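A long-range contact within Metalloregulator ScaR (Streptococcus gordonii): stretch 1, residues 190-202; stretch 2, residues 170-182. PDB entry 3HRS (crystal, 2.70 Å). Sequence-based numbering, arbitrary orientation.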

ATOM      1  N   TYR A 190      21.439 -34.102  -3.792  1.00112.96           N
ATOM      2  CA  TYR A 190      22.510 -33.127  -3.796  1.00107.79           C
ATOM      3  C   TYR A 190      23.012 -32.970  -2.371  1.00109.19           C
ATOM      4  O   TYR A 190      22.229 -32.833  -1.431  1.00107.81           O
ATOM      5  CB  TYR A 190      22.023 -31.795  -4.366  1.00 96.41           C
ATOM      6  CG  TYR A 190      21.634 -31.880  -5.825  1.00 93.10           C
ATOM      7  CD1 TYR A 190      22.489 -31.424  -6.824  1.00 94.80           C
ATOM      8  CD2 TYR A 190      20.418 -32.427  -6.204  1.00 93.35           C
ATOM      9  CE1 TYR A 190      22.139 -31.510  -8.162  1.00 98.50           C
ATOM     10  CE2 TYR A 190      20.054 -32.511  -7.534  1.00 98.74           C
ATOM     11  CZ  TYR A 190      20.917 -32.054  -8.511  1.00104.60           C
ATOM     12  OH  TYR A 190      20.549 -32.153  -9.837  1.00111.29           O
ATOM     13  N   SER A 191      24.328 -33.011  -2.214  1.00112.25           N
ATOM     14  CA  SER A 191      24.938 -32.909  -0.900  1.00113.07           C
ATOM     15  C   SER A 191      25.490 -31.505  -0.670  1.00111.30           C
ATOM     16  O   SER A 191      26.225 -30.966  -1.499  1.00110.20           O
ATOM     17  CB  SER A 191      26.044 -33.957  -0.756  1.00115.79           C
ATOM     18  OG  SER A 191      25.627 -35.215  -1.268  1.00118.45           O
ATOM     19  N   LEU A 192      25.127 -30.907   0.457  1.00110.09           N
ATOM     20  CA  LEU A 192      25.608 -29.571   0.775  1.00111.04           C
ATOM     21  C   LEU A 192      26.194 -29.517   2.176  1.00115.24           C
ATOM     22  O   LEU A 192      25.793 -30.277   3.058  1.00107.47           O
ATOM     23  CB  LEU A 192      24.483 -28.532   0.642  1.00103.59           C
ATOM     24  CG  LEU A 192      23.995 -28.248  -0.781  1.00101.22           C
ATOM     25  CD1 LEU A 192      22.762 -27.353  -0.789  1.00 96.94           C
ATOM     26  CD2 LEU A 192      25.106 -27.643  -1.614  1.00101.41           C
ATOM     27  N   GLU A 193      27.132 -28.595   2.368  1.00126.51           N
ATOM     28  CA  GLU A 193      27.746 -28.353   3.664  1.00140.34           C
ATOM     29  C   GLU A 193      27.419 -26.939   4.139  1.00136.34           C
ATOM     30  O   GLU A 193      28.158 -25.986   3.868  1.00134.29           O
ATOM     31  CB  GLU A 193      29.259 -28.544   3.564  1.00156.85           C
ATOM     32  CG  GLU A 193      29.976 -28.687   4.891  1.00166.76           C
ATOM     33  CD  GLU A 193      29.882 -30.088   5.434  1.00175.11           C
ATOM     34  OE1 GLU A 193      30.592 -30.388   6.418  1.00185.38           O
ATOM     35  OE2 GLU A 193      29.100 -30.889   4.873  1.00171.87           O
ATOM     36  N   VAL A 194      26.301 -26.813   4.845  1.00135.65           N
ATOM     37  CA  VAL A 194      25.832 -25.515   5.322  1.00133.43           C
ATOM     38  C   VAL A 194      26.049 -25.380   6.820  1.00130.82           C
ATOM     39  O   VAL A 194      25.312 -25.958   7.619  1.00127.48           O
ATOM     40  CB  VAL A 194      24.337 -25.291   4.998  1.00131.42           C
ATOM     41  CG1 VAL A 194      23.501 -26.486   5.440  1.00132.60           C
ATOM     42  CG2 VAL A 194      23.836 -24.015   5.649  1.00131.36           C
ATOM     43  N   ASP A 195      27.062 -24.605   7.193  1.00131.65           N
ATOM     44  CA  ASP A 195      27.430 -24.465   8.594  1.00137.16           C
ATOM     45  C   ASP A 195      28.061 -25.761   9.087  1.00139.50           C
ATOM     46  O   ASP A 195      27.713 -26.267  10.155  1.00136.42           O
ATOM     47  CB  ASP A 195      26.210 -24.107   9.452  1.00138.07           C
ATOM     48  CG  ASP A 195      25.794 -22.648   9.308  1.00135.06           C
ATOM     49  OD1 ASP A 195      26.688 -21.768   9.304  1.00125.63           O
ATOM     50  OD2 ASP A 195      24.571 -22.388   9.210  1.00137.55           O
ATOM     51  N   GLY A 196      28.980 -26.298   8.288  1.00143.47           N
ATOM     52  CA  GLY A 196      29.689 -27.516   8.634  1.00150.58           C
ATOM     53  C   GLY A 196      28.787 -28.723   8.807  1.00157.84           C
ATOM     54  O   GLY A 196      29.265 -29.834   9.046  1.00165.30           O
ATOM     55  N   GLN A 197      27.481 -28.507   8.683  1.00158.65           N
ATOM     56  CA  GLN A 197      26.500 -29.578   8.846  1.00160.95           C
ATOM     57  C   GLN A 197      26.032 -30.088   7.483  1.00154.03           C
ATOM     58  O   GLN A 197      25.770 -29.298   6.570  1.00147.69           O
ATOM     59  CB  GLN A 197      25.307 -29.075   9.660  1.00163.59           C
ATOM     60  CG  GLN A 197      24.667 -30.120  10.554  1.00166.72           C
ATOM     61  CD  GLN A 197      23.811 -29.489  11.637  1.00168.20           C
ATOM     62  OE1 GLN A 197      23.067 -28.536  11.384  1.00163.93           O
ATOM     63  NE2 GLN A 197      23.913 -30.016  12.853  1.00170.28           N
ATOM     64  N   GLU A 198      25.936 -31.410   7.349  1.00152.19           N
ATOM     65  CA  GLU A 198      25.559 -32.026   6.082  1.00147.20           C
ATOM     66  C   GLU A 198      24.050 -31.969   5.892  1.00141.83           C
ATOM     67  O   GLU A 198      23.292 -31.956   6.861  1.00145.10           O
ATOM     68  CB  GLU A 198      26.055 -33.470   6.011  1.00151.27           C
ATOM     69  CG  GLU A 198      26.116 -34.046   4.603  1.00155.08           C
ATOM     70  CD  GLU A 198      26.962 -35.314   4.529  1.00168.33           C
ATOM     71  OE1 GLU A 198      27.378 -35.697   3.414  1.00170.83           O
ATOM     72  OE2 GLU A 198      27.218 -35.930   5.588  1.00173.46           O
ATOM     73  N   ILE A 199      23.621 -31.934   4.637  1.00129.39           N
ATOM     74  CA  ILE A 199      22.213 -31.786   4.328  1.00114.29           C
ATOM     75  C   ILE A 199      21.958 -32.284   2.904  1.00107.15           C
ATOM     76  O   ILE A 199      22.795 -32.102   2.018  1.00103.16           O
ATOM     77  CB  ILE A 199      21.799 -30.315   4.486  1.00110.45           C
ATOM     78  CG1 ILE A 199      20.281 -30.186   4.600  1.00112.50           C
ATOM     79  CG2 ILE A 199      22.346 -29.479   3.338  1.00107.39           C
ATOM     80  CD1 ILE A 199      19.816 -28.779   4.910  1.00112.32           C
ATOM     81  N   GLN A 200      20.812 -32.927   2.687  1.00104.12           N
ATOM     82  CA  GLN A 200      20.519 -33.523   1.385  1.00106.75           C
ATOM     83  C   GLN A 200      19.277 -32.920   0.713  1.00100.42           C
ATOM     84  O   GLN A 200      18.175 -32.995   1.254  1.00101.13           O
ATOM     85  CB  GLN A 200      20.322 -35.030   1.542  1.00121.23           C
ATOM     86  CG  GLN A 200      21.067 -35.648   2.721  1.00132.04           C
ATOM     87  CD  GLN A 200      22.533 -35.872   2.433  1.00137.58           C
ATOM     88  OE1 GLN A 200      22.922 -36.119   1.288  1.00135.37           O
ATOM     89  NE2 GLN A 200      23.361 -35.793   3.474  1.00142.42           N
ATOM     90  N   LEU A 201      19.443 -32.329  -0.467  1.00 96.09           N
ATOM     91  CA  LEU A 201      18.292 -31.784  -1.188  1.00 94.68           C
ATOM     92  C   LEU A 201      17.906 -32.674  -2.357  1.00 98.27           C
ATOM     93  O   LEU A 201      18.757 -33.272  -3.018  1.00100.75           O
ATOM     94  CB  LEU A 201      18.562 -30.381  -1.735  1.00 94.90           C
ATOM     95  CG  LEU A 201      19.382 -29.306  -1.023  1.00 98.43           C
ATOM     96  CD1 LEU A 201      19.476 -28.096  -1.954  1.00 86.47           C
ATOM     97  CD2 LEU A 201      18.787 -28.924   0.331  1.00103.27           C
ATOM     98  N   ALA A 202      16.609 -32.741  -2.617  1.00 93.79           N
ATOM     99  CA  ALA A 202      16.107 -33.430  -3.787  1.00 90.63           C
ATOM    100  C   ALA A 202      16.243 -32.546  -5.022  1.00 94.65           C
ATOM    101  O   ALA A 202      16.531 -31.354  -4.923  1.00 93.47           O
ATOM    102  CB  ALA A 202      14.656 -33.826  -3.575  1.00 88.57           C
TER
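Stretch 2, residues 170-182: NGLQVGKTIRFLG

Stretch 2 packs along stretch 1 as a neighbouring β-strand preceded by a loop, and the contact buries 812 Å² summed over both sides. Its apolar centre lies on the face of the sheet that carries Leu 192 and Phe 180. Leu 192, in the m,t rotamer, brings CD2 to 3.4 Å from CG2 of Ile 178 and to 4.1 Å from CD1 of Phe 180, so one methyl meets two residues of the opposing strand. Next to it, Phe 180 (chi1 t) sets CE1 at the edge of the Tyr 190 ring, 3.7 Å from Tyr 190 CD1. In the other direction, Val 194 CB lies 3.6 Å from Ile 178 CD1.

The apolar surface continues onto the loop of residues 170-176, which is extended at Leu 172 (phi/psi -104/127) but has positive phi at Gly 171 and Gly 175. The end of the Leu 172 side chain reaches both arms of the stretch 1 hairpin: its CD2 is 4.2 Å from Val 194 CG2, while its CD1 is 4.2 Å from Leu 201 CD2 and 4.4 Å from Ile 199 CD1. Ile 199 CD1 also packs at 3.4 Å on CB of Asn 170, and Val 194 CG2 comes within 3.4 Å of the carbonyl O of Gly 171.

The backbones beneath these side chains run antiparallel. Strand 177-182 lies beside strand 190-194 at an angle of 149° between N-to-C directions, with a closest axial approach of 4.6 Å. Leu 192 and Phe 180 form a non-hydrogen-bonded pair, CA to CA 4.8 Å, and the ladder's hydrogen bonds lie to either side of it. Leu 181 N donates to Ser 191 O at 2.8 Å and nearly straight (168°), whereas Glu 193 N reaches Arg 179 O at 2.8 Å with a more bent angle of 139°. Two further bonds are weak: Arg 179 N to Glu 193 O, 3.4 Å, returns the bond from Glu 193 N, while Ser 191 N donates to Gly 182 O at 3.5 Å, one residue beyond Leu 181. Arg 179 O also receives a CA-H contact from Leu 192 CA at 3.1 Å.

Glu 193 and Arg 179 turn to the other face, where the contact becomes polar. Glu 193 CB and Arg 179 CB are 3.2 Å apart, but Glu 193 OE1 remains 4.1 Å from Arg 179 NH1, near enough for attraction between opposite charges yet beyond a salt bridge. Leu 181 borders this edge, with CD1 3.9 Å from Glu 198 OE1. At the loop end, Lys 176 NZ makes weak hydrogen bonds to Gly 171 O (3.3 Å) and Gln 173 OE1 (3.1 Å), tying the turn to itself.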

ATOM      1  N   ASN A 170      16.130 -25.175   7.467  1.00105.32           N
ATOM      2  CA  ASN A 170      17.392 -25.892   7.293  1.00 99.81           C
ATOM      3  C   ASN A 170      18.539 -24.889   7.239  1.00 90.94           C
ATOM      4  O   ASN A 170      19.629 -25.190   6.740  1.00 78.36           O
ATOM      5  CB  ASN A 170      17.377 -26.751   6.024  1.00105.29           C
ATOM      6  CG  ASN A 170      16.589 -28.047   6.191  1.00116.76           C
ATOM      7  OD1 ASN A 170      15.713 -28.363   5.377  1.00115.99           O
ATOM      8  ND2 ASN A 170      16.903 -28.808   7.243  1.00123.30           N
ATOM      9  N   GLY A 171      18.268 -23.681   7.734  1.00 95.03           N
ATOM     10  CA  GLY A 171      19.262 -22.623   7.818  1.00 99.52           C
ATOM     11  C   GLY A 171      19.973 -22.319   6.514  1.00102.95           C
ATOM     12  O   GLY A 171      21.184 -22.103   6.483  1.00108.02           O
ATOM     13  N   LEU A 172      19.210 -22.316   5.427  1.00 96.23           N
ATOM     14  CA  LEU A 172      19.732 -21.928   4.134  1.00 88.11           C
ATOM     15  C   LEU A 172      19.223 -20.545   3.850  1.00 88.77           C
ATOM     16  O   LEU A 172      18.029 -20.293   3.929  1.00 93.86           O
ATOM     17  CB  LEU A 172      19.284 -22.904   3.057  1.00 86.01           C
ATOM     18  CG  LEU A 172      20.259 -24.070   2.940  1.00 84.35           C
ATOM     19  CD1 LEU A 172      19.600 -25.239   2.263  1.00 84.98           C
ATOM     20  CD2 LEU A 172      21.507 -23.626   2.192  1.00 82.47           C
ATOM     21  N   GLN A 173      20.136 -19.640   3.536  1.00 89.53           N
ATOM     22  CA  GLN A 173      19.808 -18.225   3.513  1.00 89.64           C
ATOM     23  C   GLN A 173      20.623 -17.526   2.445  1.00 78.19           C
ATOM     24  O   GLN A 173      21.798 -17.817   2.236  1.00 75.91           O
ATOM     25  CB  GLN A 173      20.061 -17.591   4.889  1.00 96.71           C
ATOM     26  CG  GLN A 173      19.675 -16.117   5.010  1.00112.28           C
ATOM     27  CD  GLN A 173      20.145 -15.483   6.326  1.00122.57           C
ATOM     28  OE1 GLN A 173      20.342 -16.175   7.328  1.00131.61           O
ATOM     29  NE2 GLN A 173      20.331 -14.161   6.320  1.00117.28           N
ATOM     30  N   VAL A 174      19.983 -16.602   1.753  1.00 65.69           N
ATOM     31  CA  VAL A 174      20.684 -15.886   0.719  1.00 75.53           C
ATOM     32  C   VAL A 174      21.862 -15.195   1.364  1.00 76.27           C
ATOM     33  O   VAL A 174      21.680 -14.362   2.252  1.00 80.90           O
ATOM     34  CB  VAL A 174      19.792 -14.825   0.071  1.00 82.07           C
ATOM     35  CG1 VAL A 174      20.346 -14.461  -1.283  1.00 84.40           C
ATOM     36  CG2 VAL A 174      18.361 -15.337  -0.037  1.00 80.94           C
ATOM     37  N   GLY A 175      23.063 -15.538   0.923  1.00 73.67           N
ATOM     38  CA  GLY A 175      24.260 -14.914   1.445  1.00 89.40           C
ATOM     39  C   GLY A 175      25.234 -15.904   2.055  1.00110.13           C
ATOM     40  O   GLY A 175      26.441 -15.784   1.849  1.00116.28           O
ATOM     41  N   LYS A 176      24.725 -16.880   2.805  1.00117.07           N
ATOM     42  CA  LYS A 176      25.595 -17.884   3.416  1.00123.37           C
ATOM     43  C   LYS A 176      26.427 -18.605   2.373  1.00121.27           C
ATOM     44  O   LYS A 176      26.101 -18.604   1.186  1.00120.06           O
ATOM     45  CB  LYS A 176      24.806 -18.900   4.250  1.00131.89           C
ATOM     46  CG  LYS A 176      24.523 -18.434   5.670  1.00141.46           C
ATOM     47  CD  LYS A 176      23.438 -19.268   6.333  1.00143.12           C
ATOM     48  CE  LYS A 176      22.555 -18.376   7.203  1.00142.16           C
ATOM     49  NZ  LYS A 176      21.310 -19.065   7.644  1.00140.31           N
ATOM     50  N   THR A 177      27.513 -19.216   2.826  1.00124.38           N
ATOM     51  CA  THR A 177      28.395 -19.939   1.931  1.00124.36           C
ATOM     52  C   THR A 177      28.028 -21.418   1.968  1.00119.68           C
ATOM     53  O   THR A 177      27.506 -21.924   2.963  1.00115.72           O
ATOM     54  CB  THR A 177      29.879 -19.737   2.292  1.00132.14           C
ATOM     55  OG1 THR A 177      30.061 -18.438   2.877  1.00130.39           O
ATOM     56  CG2 THR A 177      30.753 -19.869   1.046  1.00133.33           C
ATOM     57  N   ILE A 178      28.312 -22.107   0.872  1.00115.15           N
ATOM     58  CA  ILE A 178      27.741 -23.414   0.628  1.00110.18           C
ATOM     59  C   ILE A 178      28.790 -24.310  -0.008  1.00117.56           C
ATOM     60  O   ILE A 178      29.411 -23.927  -1.000  1.00122.48           O
ATOM     61  CB  ILE A 178      26.503 -23.274  -0.301  1.00109.64           C
ATOM     62  CG1 ILE A 178      25.252 -22.992   0.532  1.00113.32           C
ATOM     63  CG2 ILE A 178      26.291 -24.498  -1.154  1.00107.64           C
ATOM     64  CD1 ILE A 178      25.144 -23.870   1.758  1.00119.09           C
ATOM     65  N   ARG A 179      29.014 -25.484   0.583  1.00114.50           N
ATOM     66  CA  ARG A 179      29.878 -26.476  -0.031  1.00121.72           C
ATOM     67  C   ARG A 179      29.037 -27.508  -0.774  1.00113.27           C
ATOM     68  O   ARG A 179      28.304 -28.285  -0.156  1.00109.88           O
ATOM     69  CB  ARG A 179      30.725 -27.193   1.015  1.00145.54           C
ATOM     70  CG  ARG A 179      31.826 -26.377   1.687  1.00161.04           C
ATOM     71  CD  ARG A 179      32.623 -27.304   2.625  1.00173.48           C
ATOM     72  NE  ARG A 179      33.636 -26.616   3.423  1.00181.25           N
ATOM     73  CZ  ARG A 179      34.191 -27.124   4.520  1.00186.54           C
ATOM     74  NH1 ARG A 179      33.822 -28.324   4.956  1.00188.41           N
ATOM     75  NH2 ARG A 179      35.109 -26.433   5.190  1.00187.59           N
ATOM     76  N   PHE A 180      29.147 -27.506  -2.099  1.00110.43           N
ATOM     77  CA  PHE A 180      28.512 -28.511  -2.942  1.00110.53           C
ATOM     78  C   PHE A 180      29.370 -29.767  -2.961  1.00121.76           C
ATOM     79  O   PHE A 180      30.554 -29.698  -3.284  1.00131.20           O
ATOM     80  CB  PHE A 180      28.385 -27.982  -4.368  1.00105.12           C
ATOM     81  CG  PHE A 180      27.602 -28.881  -5.289  1.00108.33           C
ATOM     82  CD1 PHE A 180      26.562 -29.662  -4.809  1.00109.58           C
ATOM     83  CD2 PHE A 180      27.882 -28.912  -6.645  1.00112.26           C
ATOM     84  CE1 PHE A 180      25.828 -30.473  -5.662  1.00110.26           C
ATOM     85  CE2 PHE A 180      27.151 -29.723  -7.504  1.00114.35           C
ATOM     86  CZ  PHE A 180      26.125 -30.501  -7.012  1.00112.78           C
ATOM     87  N   LEU A 181      28.785 -30.913  -2.619  1.00122.09           N
ATOM     88  CA  LEU A 181      29.524 -32.177  -2.648  1.00128.86           C
ATOM     89  C   LEU A 181      29.155 -33.010  -3.868  1.00130.38           C
ATOM     90  O   LEU A 181      29.503 -34.179  -3.951  1.00131.25           O
ATOM     91  CB  LEU A 181      29.276 -32.984  -1.374  1.00128.63           C
ATOM     92  CG  LEU A 181      29.526 -32.208  -0.084  1.00131.59           C
ATOM     93  CD1 LEU A 181      28.993 -32.969   1.120  1.00133.78           C
ATOM     94  CD2 LEU A 181      31.007 -31.905   0.064  1.00135.08           C
ATOM     95  N   GLY A 182      28.436 -32.401  -4.806  1.00129.65           N
ATOM     96  CA  GLY A 182      28.078 -33.063  -6.047  1.00124.82           C
ATOM     97  C   GLY A 182      26.749 -33.790  -6.005  1.00120.87           C
ATOM     98  O   GLY A 182      26.191 -34.063  -4.941  1.00119.50           O
TER